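Local coordinates for hypothetical protein, IPT/TIG domain protein (PDB 4HW6) that is of unknown function but probably binds carbohydrate as an auxiliary nutrient-binding protein, pairing an IPT/TIG domain with a six-bladed beta-propeller, at residues R143-P148 and V187-N192; S150-L155 and Y409-K414. All blocks are in the same frame, centred on the assembly; numbering follows the deposited sequence.

Both contacts lie between blades of the six-bladed beta-propeller, and their centres are about 12 Å apart. They share one blade, the sheet holding the neighbouring antiparallel strands 143-146 and 154-158. Contact 1 joins this blade to strand 184-189 of the next blade. Contact 2 joins it to the loop after strand 404-410, in the blade that combines strand 109-115 with strands from the C-terminal end. The segments alternate in sequence: 143-148, 150-155, 187-192, 409-414. The two meet directly: Asp147 N lies 2.9 Å from Asp154 O, a probable hydrogen bond. One blade is thus held on both flanks, by apolar packing in contact 1 and by salt bridges and Tyr152 packing in contact 2.

Contact 1. Residues R143-P148 and V187-N192; sequences RMMFDP and VNFTLN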
loop_
_atom_site.group_PDB
_atom_site.type_symbol
_atom_site.label_atom_id
_atom_site.label_comp_id
_atom_site.label_asym_id
_atom_site.label_seq_id
_atom_site.Cartn_x
_atom_site.Cartn_y
_atom_site.Cartn_z
ATOM N N ARG A 143 9.759 7.561 4.150
ATOM C CA ARG A 143 8.899 7.755 2.978
ATOM C C ARG A 143 9.223 6.679 1.948
ATOM O O ARG A 143 10.400 6.476 1.613
ATOM C CB ARG A 143 9.128 9.113 2.308
ATOM C CG ARG A 143 8.851 10.331 3.166
ATOM C CD ARG A 143 7.365 10.525 3.414
ATOM N NE ARG A 143 7.108 11.731 4.222
ATOM C CZ ARG A 143 6.872 11.770 5.536
ATOM N NH1 ARG A 143 6.885 10.681 6.282
ATOM N NH2 ARG A 143 6.613 12.939 6.117
HETATM N N MSE A 144 8.183 6.016 1.432
HETATM C CA MSE A 144 8.310 4.939 0.446
HETATM C C MSE A 144 7.888 5.363 -0.944
HETATM O O MSE A 144 7.010 6.226 -1.114
HETATM C CB MSE A 144 7.352 3.780 0.782
HETATM C CG MSE A 144 7.675 3.009 1.947
HETATM SE SE MSE A 144 6.171 1.765 2.253
HETATM C CE MSE A 144 7.132 0.770 3.598
HETATM N N MSE A 145 8.483 4.710 -1.943
HETATM C CA MSE A 145 8.060 4.907 -3.333
HETATM C C MSE A 145 8.470 3.715 -4.204
HETATM O O MSE A 145 9.625 3.280 -4.194
HETATM C CB MSE A 145 8.723 6.188 -3.828
HETATM C CG MSE A 145 8.524 6.544 -5.236
HETATM SE SE MSE A 145 6.856 7.440 -5.570
HETATM C CE MSE A 145 6.372 8.116 -3.829
ATOM N N PHE A 146 7.519 3.180 -4.973
ATOM C CA PHE A 146 7.850 2.222 -6.011
ATOM C C PHE A 146 8.508 2.956 -7.191
ATOM O O PHE A 146 8.103 4.071 -7.551
ATOM C CB PHE A 146 6.584 1.488 -6.517
ATOM C CG PHE A 146 6.192 0.288 -5.700
ATOM C CD1 PHE A 146 6.883 -0.897 -5.839
ATOM C CD2 PHE A 146 5.093 0.319 -4.855
ATOM C CE1 PHE A 146 6.531 -2.021 -5.111
ATOM C CE2 PHE A 146 4.731 -0.812 -4.133
ATOM C CZ PHE A 146 5.453 -1.970 -4.261
ATOM N N ASP A 147 9.493 2.316 -7.810
ATOM C CA ASP A 147 10.005 2.747 -9.110
ATOM C C ASP A 147 8.888 2.526 -10.129
ATOM O O ASP A 147 8.465 1.389 -10.332
ATOM C CB ASP A 147 11.271 1.967 -9.451
ATOM C CG ASP A 147 11.813 2.254 -10.850
ATOM O OD1 ASP A 147 11.154 2.931 -11.674
ATOM O OD2 ASP A 147 12.930 1.777 -11.109
ATOM N N PRO A 148 8.396 3.602 -10.765
ATOM C CA PRO A 148 7.248 3.443 -11.687
ATOM C C PRO A 148 7.515 2.629 -12.963
ATOM O O PRO A 148 6.560 2.220 -13.643
ATOM C CB PRO A 148 6.881 4.891 -12.038
ATOM C CG PRO A 148 8.171 5.618 -11.919
ATOM C CD PRO A 148 8.870 5.003 -10.727
ATOM N N VAL A 187 11.566 10.958 -1.412
ATOM C CA VAL A 187 12.018 10.291 -2.644
ATOM C C VAL A 187 10.855 10.301 -3.617
ATOM O O VAL A 187 9.696 10.153 -3.215
ATOM C CB VAL A 187 12.547 8.849 -2.391
ATOM C CG1 VAL A 187 11.501 7.976 -1.676
ATOM C CG2 VAL A 187 13.013 8.215 -3.692
ATOM N N ASN A 188 11.156 10.526 -4.882
ATOM C CA ASN A 188 10.164 10.444 -5.942
ATOM C C ASN A 188 10.899 10.113 -7.234
ATOM O O ASN A 188 12.102 9.868 -7.208
ATOM C CB ASN A 188 9.378 11.766 -6.055
ATOM C CG ASN A 188 7.967 11.567 -6.554
ATOM O OD1 ASN A 188 7.695 10.713 -7.428
ATOM N ND2 ASN A 188 7.044 12.352 -6.007
ATOM N N PHE A 189 10.178 10.068 -8.348
ATOM C CA PHE A 189 10.767 9.831 -9.651
ATOM C C PHE A 189 10.286 10.869 -10.654
ATOM O O PHE A 189 9.104 11.270 -10.653
ATOM C CB PHE A 189 10.420 8.421 -10.140
ATOM C CG PHE A 189 11.069 7.333 -9.327
ATOM C CD1 PHE A 189 10.532 6.922 -8.136
ATOM C CD2 PHE A 189 12.220 6.725 -9.765
ATOM C CE1 PHE A 189 11.167 5.957 -7.374
ATOM C CE2 PHE A 189 12.843 5.757 -9.019
ATOM C CZ PHE A 189 12.314 5.365 -7.821
ATOM N N THR A 190 11.189 11.273 -11.523
ATOM C CA THR A 190 10.854 12.227 -12.574
ATOM C C THR A 190 10.059 11.512 -13.679
ATOM O O THR A 190 9.929 10.287 -13.674
ATOM C CB THR A 190 12.109 12.871 -13.176
ATOM O OG1 THR A 190 12.861 11.890 -13.913
ATOM C CG2 THR A 190 13.009 13.500 -12.095
ATOM N N LEU A 191 9.539 12.281 -14.633
ATOM C CA LEU A 191 8.821 11.696 -15.772
ATOM C C LEU A 191 9.745 10.813 -16.616
ATOM O O LEU A 191 9.264 9.884 -17.263
ATOM C CB LEU A 191 8.168 12.776 -16.626
ATOM C CG LEU A 191 7.080 13.610 -15.930
ATOM C CD1 LEU A 191 6.397 14.520 -16.942
ATOM C CD2 LEU A 191 6.078 12.733 -15.175
ATOM N N ASN A 192 11.052 11.079 -16.593
ATOM C CA ASN A 192 11.993 10.229 -17.323
ATOM C C ASN A 192 12.394 8.981 -16.518
ATOM O O ASN A 192 13.091 8.114 -17.020
ATOM C CB ASN A 192 13.204 11.049 -17.773
ATOM C CG ASN A 192 12.861 12.013 -18.902
ATOM O OD1 ASN A 192 11.928 11.775 -19.674
ATOM N ND2 ASN A 192 13.609 13.105 -19.004
#
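This is apolar packing between edge strands of two successive propeller blades. Strands 143-146 and 187-189 run nearly parallel, 20° apart, with 6.8 Å between their axes. They pack through side chains and do not pair as one sheet.

Phe189 makes the largest single contribution, closely followed by Met145. Its CB points toward segment 143-148, and CG is anti to the carbonyl carbon (chi1 -68°), which lays the ring against Met145, Asp147 and Pro148. One ring face is covered by chain from the end of segment 143-148. Pro148 CD lies over it, 3.8 Å from the Phe189 ring centroid. Asp147 CA lies over the same face, 4.0 Å from that centroid. Both are CH-pi contacts and both are offset toward the rim. The ring edge meets a different group: Met145 CG sits in the ring plane, 3.4 Å from Phe189 CE1.

Met145 is present as selenomethionine. Its CG is anti to the backbone N, and the chain then bends at chi2 and chi3. SE is thereby turned to the side of Asn188, and lies 3.9 Å from Asn188 OD1. Met145 CB packs against Val187 CG1 at 3.9 Å. Asn188 OD1 accepts from the backbone Phe189 N at 2.7 Å, in the carbonyl plane and on a lone pair. Asn188 ND2 bonds to Cys233 O, so both ends of this amide are held.

Asp147 OD1 turns to Asn149 N, and the guanidinium of Arg143 leads off to Asn338. Phe218, from a loop, touches both Phe189 and Asp147. Met195 of strand 195-199 packs on Val187 and Phe189. Met144 and Phe146 point away from strand 187-189 and touch strand 404-410, so strand 143-146 is packed between two neighbouring strands from other blades.

Contact 2. Residues S150-L155 and Y409-K414; sequences SNYDDL and YDMKRK
Lys412 and Arg413 reach from the loop 411-414 to a beta turn of another blade. Lys412 NZ bonds to Asn151 O at 2.8 Å, nearly along the C=O axis. It also forms a salt bridge with Asp153 OD1 at 2.7 Å, coming from above the carboxylate plane. The Lys412 chain bends at chi3 (81°) to bring NZ there; that of Arg413 is extended from CG to NE. Arg413 NH2 makes a second, more bent salt-bridge bond (139°) to the same Asp153 OD1, nearly along its C-O axis, at 2.9 Å. Two cations therefore grip one oxygen. Arg413 NH1 gives a nearly straight bond (174°) to Tyr152 O at 2.7 Å.

Met411 N and Lys412 N lie over one face of the Tyr152 ring, offset toward the rim. At the ring tip Tyr152 OH is 3.2 Å from SE of Met411, a selenomethionine, and Tyr152 CZ packs on Met411 CB.

A second shell positions these groups. Residues 150-153 form a type I' turn, closed by Asp153 N to Ser150 O. Asn151 and Tyr152 both take positive phi there, which puts their carbonyls before the two cations. Asp410 OD1 accepts from Arg413 N in an Asx motif. Asp410 OD2 holds Arg413 NH1 at 2.8 Å through its syn lone pair, and Tyr417 OH bonds to OD2 as well. Tyr152 O and Asp410 OD2 both lie in the guanidinium plane, which fixes its rotation. Phe169 adds a cation-pi contact to Arg413, and Phe146 meets the Tyr152 ring edge-to-face.

An alanine at Arg413 would remove the links to Tyr152 O, Asp153 and Asp410 OD2, and would probably loosen the turn against the loop. Two acids and two bases balance within this network. That pairing, at a surface contact, is likely to keep all four ionised.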
loop_
_atom_site.group_PDB
_atom_site.type_symbol
_atom_site.label_atom_id
_atom_site.label_comp_id
_atom_site.label_asym_id
_atom_site.label_seq_id
_atom_site.Cartn_x
_atom_site.Cartn_y
_atom_site.Cartn_z
ATOM N N SER A 150 9.277 -0.301 -12.823
ATOM C CA SER A 150 9.707 -1.590 -12.268
ATOM C C SER A 150 8.556 -2.597 -12.174
ATOM O O SER A 150 8.772 -3.717 -11.713
ATOM C CB SER A 150 10.319 -1.398 -10.845
ATOM O OG SER A 150 9.343 -1.210 -9.787
ATOM N N ASN A 151 7.339 -2.193 -12.564
ATOM C CA ASN A 151 6.146 -3.063 -12.424
ATOM C C ASN A 151 6.011 -3.671 -11.011
ATOM O O ASN A 151 5.784 -4.878 -10.832
ATOM C CB ASN A 151 6.160 -4.167 -13.477
ATOM C CG ASN A 151 4.851 -4.939 -13.533
ATOM O OD1 ASN A 151 3.772 -4.364 -13.399
ATOM N ND2 ASN A 151 4.945 -6.243 -13.715
ATOM N N TYR A 152 6.167 -2.807 -10.021
ATOM C CA TYR A 152 6.022 -3.153 -8.606
ATOM C C TYR A 152 7.070 -4.127 -8.106
ATOM O O TYR A 152 6.831 -4.827 -7.122
ATOM C CB TYR A 152 4.581 -3.616 -8.278
ATOM C CG TYR A 152 3.616 -2.506 -8.568
ATOM C CD1 TYR A 152 3.386 -1.505 -7.641
ATOM C CD2 TYR A 152 3.011 -2.408 -9.808
ATOM C CE1 TYR A 152 2.550 -0.441 -7.926
ATOM C CE2 TYR A 152 2.179 -1.342 -10.111
ATOM C CZ TYR A 152 1.954 -0.373 -9.162
ATOM O OH TYR A 152 1.121 0.670 -9.422
ATOM N N ASP A 153 8.233 -4.145 -8.754
ATOM C CA ASP A 153 9.328 -5.023 -8.326
ATOM C C ASP A 153 10.441 -4.320 -7.535
ATOM O O ASP A 153 11.293 -4.990 -6.967
ATOM C CB ASP A 153 9.923 -5.780 -9.498
ATOM C CG ASP A 153 9.017 -6.910 -9.999
ATOM O OD1 ASP A 153 8.131 -7.392 -9.251
ATOM O OD2 ASP A 153 9.197 -7.311 -11.153
ATOM N N ASP A 154 10.427 -2.995 -7.503
ATOM C CA ASP A 154 11.416 -2.245 -6.743
ATOM C C ASP A 154 10.763 -1.147 -5.937
ATOM O O ASP A 154 10.205 -0.180 -6.487
ATOM C CB ASP A 154 12.508 -1.693 -7.653
ATOM C CG ASP A 154 13.233 -2.783 -8.400
ATOM O OD1 ASP A 154 14.107 -3.474 -7.818
ATOM O OD2 ASP A 154 12.874 -2.997 -9.573
ATOM N N LEU A 155 10.809 -1.329 -4.625
ATOM C CA LEU A 155 10.287 -0.388 -3.633
ATOM C C LEU A 155 11.440 0.203 -2.850
ATOM O O LEU A 155 12.303 -0.517 -2.346
ATOM C CB LEU A 155 9.386 -1.109 -2.651
ATOM C CG LEU A 155 8.824 -0.318 -1.491
ATOM C CD1 LEU A 155 7.825 0.717 -2.006
ATOM C CD2 LEU A 155 8.142 -1.287 -0.522
ATOM N N TYR A 409 1.117 1.367 -2.064
ATOM C CA TYR A 409 0.128 0.401 -2.504
ATOM C C TYR A 409 0.667 -0.355 -3.692
ATOM O O TYR A 409 1.009 0.238 -4.716
ATOM C CB TYR A 409 -1.218 1.071 -2.851
ATOM C CG TYR A 409 -2.256 0.027 -3.170
ATOM C CD1 TYR A 409 -2.840 -0.738 -2.164
ATOM C CD2 TYR A 409 -2.609 -0.245 -4.474
ATOM C CE1 TYR A 409 -3.760 -1.727 -2.459
ATOM C CE2 TYR A 409 -3.559 -1.223 -4.770
ATOM C CZ TYR A 409 -4.126 -1.961 -3.749
ATOM O OH TYR A 409 -5.038 -2.965 -4.071
ATOM N N ASP A 410 0.722 -1.672 -3.547
ATOM C CA ASP A 410 1.232 -2.574 -4.557
ATOM C C ASP A 410 0.043 -3.019 -5.389
ATOM O O ASP A 410 -0.753 -3.855 -4.948
ATOM C CB ASP A 410 1.883 -3.749 -3.850
ATOM C CG ASP A 410 2.572 -4.724 -4.783
ATOM O OD1 ASP A 410 2.190 -4.840 -5.972
ATOM O OD2 ASP A 410 3.482 -5.420 -4.270
HETATM N N MSE A 411 -0.108 -2.435 -6.573
HETATM C CA MSE A 411 -1.230 -2.771 -7.457
HETATM C C MSE A 411 -1.102 -4.189 -8.012
HETATM O O MSE A 411 -2.103 -4.865 -8.281
HETATM C CB MSE A 411 -1.327 -1.757 -8.600
HETATM C CG MSE A 411 -1.714 -0.348 -8.160
HETATM SE SE MSE A 411 -2.115 0.787 -9.691
HETATM C CE MSE A 411 -2.904 -0.562 -10.814
ATOM N N LYS A 412 0.127 -4.653 -8.188
ATOM C CA LYS A 412 0.328 -5.983 -8.746
ATOM C C LYS A 412 -0.084 -7.072 -7.755
ATOM O O LYS A 412 -0.729 -8.059 -8.114
ATOM C CB LYS A 412 1.784 -6.170 -9.177
ATOM C CG LYS A 412 2.087 -7.521 -9.786
ATOM C CD LYS A 412 3.357 -7.510 -10.626
ATOM C CE LYS A 412 4.617 -7.635 -9.789
ATOM N NZ LYS A 412 5.821 -7.658 -10.672
ATOM N N ARG A 413 0.293 -6.895 -6.507
ATOM C CA ARG A 413 0.039 -7.903 -5.474
ATOM C C ARG A 413 -1.178 -7.556 -4.614
ATOM O O ARG A 413 -1.483 -8.287 -3.671
ATOM C CB ARG A 413 1.281 -8.078 -4.605
ATOM C CG ARG A 413 2.516 -8.419 -5.425
ATOM C CD ARG A 413 3.767 -8.686 -4.602
ATOM N NE ARG A 413 4.908 -8.940 -5.485
ATOM C CZ ARG A 413 5.618 -8.007 -6.124
ATOM N NH1 ARG A 413 5.361 -6.726 -5.964
ATOM N NH2 ARG A 413 6.608 -8.368 -6.938
ATOM N N LYS A 414 -1.831 -6.435 -4.936
ATOM C CA LYS A 414 -3.053 -5.952 -4.269
ATOM C C LYS A 414 -2.927 -5.895 -2.741
ATOM O O LYS A 414 -3.669 -6.546 -2.022
ATOM C CB LYS A 414 -4.264 -6.811 -4.652
ATOM C CG LYS A 414 -4.535 -6.935 -6.148
ATOM C CD LYS A 414 -4.863 -5.610 -6.808
ATOM C CE LYS A 414 -5.351 -5.834 -8.244
ATOM N NZ LYS A 414 -4.843 -4.810 -9.208
#